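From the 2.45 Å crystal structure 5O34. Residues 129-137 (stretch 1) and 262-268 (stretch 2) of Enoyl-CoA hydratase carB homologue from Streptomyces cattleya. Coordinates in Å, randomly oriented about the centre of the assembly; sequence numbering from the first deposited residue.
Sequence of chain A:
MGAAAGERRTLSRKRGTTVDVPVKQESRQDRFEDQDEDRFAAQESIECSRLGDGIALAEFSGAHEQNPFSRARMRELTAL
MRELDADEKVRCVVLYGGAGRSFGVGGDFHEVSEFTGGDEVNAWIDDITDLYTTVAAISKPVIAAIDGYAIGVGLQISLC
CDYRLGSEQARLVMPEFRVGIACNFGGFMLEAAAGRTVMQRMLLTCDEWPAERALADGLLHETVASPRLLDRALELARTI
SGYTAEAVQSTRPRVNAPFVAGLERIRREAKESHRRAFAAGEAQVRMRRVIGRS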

# COMPACT_ATOMS: atom_id res chain seq x y z
N THR A 129 -4.46 -21.89 5.14
CA THR A 129 -3.85 -21.46 3.88
C THR A 129 -4.76 -21.82 2.71
O THR A 129 -4.99 -20.98 1.85
CB THR A 129 -2.41 -22.01 3.72
OG1 THR A 129 -1.67 -21.80 4.92
CG2 THR A 129 -1.66 -21.38 2.55
N ASP A 130 -5.32 -23.04 2.72
CA ASP A 130 -6.23 -23.51 1.67
C ASP A 130 -7.52 -22.70 1.65
O ASP A 130 -8.03 -22.41 0.57
CB ASP A 130 -6.50 -25.03 1.77
CG ASP A 130 -5.30 -25.93 1.44
OD1 ASP A 130 -4.16 -25.39 1.30
OD2 ASP A 130 -5.49 -27.16 1.35
N LEU A 131 -8.00 -22.26 2.83
CA LEU A 131 -9.18 -21.40 2.94
C LEU A 131 -8.87 -19.99 2.41
O LEU A 131 -9.59 -19.51 1.54
CB LEU A 131 -9.75 -21.36 4.37
CG LEU A 131 -10.90 -20.35 4.64
CD1 LEU A 131 -12.10 -20.60 3.75
CD2 LEU A 131 -11.32 -20.37 6.09
N TYR A 132 -7.78 -19.35 2.90
CA TYR A 132 -7.41 -18.00 2.44
C TYR A 132 -7.12 -17.95 0.95
O TYR A 132 -7.56 -17.01 0.28
CB TYR A 132 -6.25 -17.40 3.25
CG TYR A 132 -6.47 -17.32 4.75
CD1 TYR A 132 -7.75 -17.23 5.29
CD2 TYR A 132 -5.39 -17.24 5.62
CE1 TYR A 132 -7.96 -17.12 6.67
CE2 TYR A 132 -5.58 -17.10 7.00
CZ TYR A 132 -6.87 -17.06 7.52
OH TYR A 132 -7.06 -16.99 8.87
N THR A 133 -6.41 -18.97 0.42
CA THR A 133 -6.08 -19.03 -1.01
C THR A 133 -7.31 -19.23 -1.88
O THR A 133 -7.37 -18.59 -2.93
CB THR A 133 -4.97 -20.05 -1.34
OG1 THR A 133 -5.28 -21.34 -0.81
CG2 THR A 133 -3.58 -19.59 -0.87
N THR A 134 -8.29 -20.06 -1.46
CA THR A 134 -9.49 -20.31 -2.27
C THR A 134 -10.41 -19.06 -2.30
O THR A 134 -10.75 -18.60 -3.39
CB THR A 134 -10.21 -21.64 -1.90
OG1 THR A 134 -11.17 -21.96 -2.90
CG2 THR A 134 -10.93 -21.58 -0.56
N VAL A 135 -10.72 -18.46 -1.12
CA VAL A 135 -11.55 -17.25 -1.02
C VAL A 135 -11.01 -16.14 -1.95
O VAL A 135 -11.80 -15.47 -2.62
CB VAL A 135 -11.70 -16.77 0.46
CG1 VAL A 135 -12.43 -15.43 0.55
CG2 VAL A 135 -12.42 -17.82 1.30
N ALA A 136 -9.68 -15.99 -2.02
CA ALA A 136 -8.99 -15.00 -2.85
C ALA A 136 -8.77 -15.45 -4.30
O ALA A 136 -8.66 -14.58 -5.18
CB ALA A 136 -7.65 -14.63 -2.21
N ALA A 137 -8.70 -16.77 -4.57
CA ALA A 137 -8.45 -17.26 -5.94
C ALA A 137 -9.71 -17.57 -6.79
O ALA A 137 -9.57 -17.66 -8.01
CB ALA A 137 -7.52 -18.47 -5.93
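Stretch 2, residues 262-268: GLERIRR

Both stretches are helical, and they pack as an almost exactly antiparallel pair: the angle between their N-to-C directions is 175°, and the axes approach to 9.6 Å. With so little crossing, the register can be read as a ladder. Thr129 stands opposite Arg267, CA to CA 6.3 Å, and one turn along, Thr133 stands opposite Leu263, CA to CA 6.5 Å. A step of four residues on each helix, taken in opposite directions, keeps the rungs nearly equal in length, and the contact buries 361 Å² in all.

On stretch 1 the CA-to-CB bonds of Thr129, Tyr132, Thr133 and Ala136 point toward the partner, the familiar three-and-four spacing of a helix face. Stretch 2 answers chiefly with Leu263 and Arg267, one turn apart, while Glu264 points sideways and brings its carboxylate back toward the contact.

Leu263 is the apolar anchor. In its mt rotamer Leu263 sets its CD1 3.6 Å from Tyr132 O and 3.9 Å from Tyr132 CB, with Ala136 CB at 4.4 Å from the same CD1. Leu263 CB lies 3.9 Å from Thr133 CG2. Leu263 CD1 packs on Tyr132 CB, while Leu263 CD2 lies obliquely to the ring; the end of the tyrosine leads away from stretch 2, and its hydroxyl is hydrogen-bonded elsewhere in the structure.

The two threonines present methyl groups to the partner. Thr133, with chi1 in p, turns its hydroxyl back to its own helix, where Thr133 OG1 donates to Thr129 O at 2.7 Å; Thr133 CG2 is left to meet Glu264 OE1 at 3.4 Å. Thr129 is m, and Thr129 CG2 lies 3.8 Å from Leu263 O and over one face of the Arg267 guanidinium, 3.5 Å from Arg267 NH2.

The charged contact adds a polar link. Asp130 starts sideways, but its carboxylate reaches the edge of the guanidinium, near its plane, so that charge meets charge while the methyl of Thr129 covers a face. Asp130 OD1 accepts from Arg267 NH2 at 2.9 Å and from Arg267 NH1 at 3.0 Å, a salt bridge in which one oxygen takes both hydrogen bonds. Within stretch 2, Arg267 NH2 also donates to Glu264 OE2 at 3.1 Å, across three residues of helix, so this one arginine ties the acid of its own helix to the acid of the other.

The rule to extract is compact: threonine methyls and an alanine line the antiparallel seam, with the axes 9.6 Å apart, one leucine fills it, and an arginine shared by two acids joins the helices.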

# COMPACT_ATOMS: atom_id res chain seq x y z
N GLY A 262 1.30 -14.46 -2.36
CA GLY A 262 1.76 -13.99 -1.06
C GLY A 262 1.36 -14.91 0.06
O GLY A 262 2.19 -15.24 0.91
N LEU A 263 0.07 -15.35 0.05
CA LEU A 263 -0.51 -16.28 1.03
C LEU A 263 0.16 -17.64 0.95
O LEU A 263 0.38 -18.26 1.99
CB LEU A 263 -2.03 -16.43 0.80
CG LEU A 263 -2.96 -15.24 1.13
CD1 LEU A 263 -4.31 -15.43 0.50
CD2 LEU A 263 -3.11 -15.06 2.63
N GLU A 264 0.49 -18.11 -0.29
CA GLU A 264 1.16 -19.40 -0.53
C GLU A 264 2.57 -19.47 0.07
O GLU A 264 2.98 -20.53 0.54
CB GLU A 264 1.18 -19.76 -2.03
CG GLU A 264 -0.15 -20.21 -2.60
CD GLU A 264 -0.75 -21.54 -2.14
OE1 GLU A 264 -1.81 -21.91 -2.70
OE2 GLU A 264 -0.19 -22.19 -1.23
N ARG A 265 3.32 -18.36 0.03
CA ARG A 265 4.67 -18.29 0.60
C ARG A 265 4.65 -18.34 2.14
O ARG A 265 5.62 -18.80 2.74
CB ARG A 265 5.39 -17.04 0.12
CG ARG A 265 6.19 -17.27 -1.15
CD ARG A 265 7.04 -16.08 -1.52
NE ARG A 265 6.20 -14.92 -1.83
CZ ARG A 265 5.81 -14.59 -3.05
NH1 ARG A 265 6.19 -15.31 -4.10
NH2 ARG A 265 5.04 -13.53 -3.24
N ILE A 266 3.54 -17.89 2.77
CA ILE A 266 3.36 -17.86 4.23
C ILE A 266 3.23 -19.27 4.82
O ILE A 266 3.63 -19.47 5.96
CB ILE A 266 2.17 -16.93 4.69
CG1 ILE A 266 2.20 -15.50 4.06
CG2 ILE A 266 2.04 -16.83 6.22
CD1 ILE A 266 3.55 -14.75 4.02
N ARG A 267 2.65 -20.23 4.06
CA ARG A 267 2.40 -21.62 4.50
C ARG A 267 3.53 -22.20 5.38
O ARG A 267 3.32 -22.46 6.57
CB ARG A 267 2.07 -22.53 3.30
CG ARG A 267 1.52 -23.91 3.68
CD ARG A 267 1.41 -24.87 2.49
NE ARG A 267 0.45 -24.42 1.48
CZ ARG A 267 -0.86 -24.67 1.50
NH1 ARG A 267 -1.39 -25.38 2.49
NH2 ARG A 267 -1.65 -24.21 0.54
N ARG A 268 4.74 -22.31 4.82
CA ARG A 268 5.92 -22.83 5.50
C ARG A 268 6.37 -21.92 6.67
O ARG A 268 6.69 -22.42 7.75
CB ARG A 268 7.04 -23.10 4.47
CG ARG A 268 8.48 -22.90 4.94
CD ARG A 268 9.11 -24.13 5.58
NE ARG A 268 10.49 -23.86 5.99
CZ ARG A 268 11.34 -24.77 6.46
NH1 ARG A 268 10.96 -26.04 6.58
NH2 ARG A 268 12.57 -24.42 6.81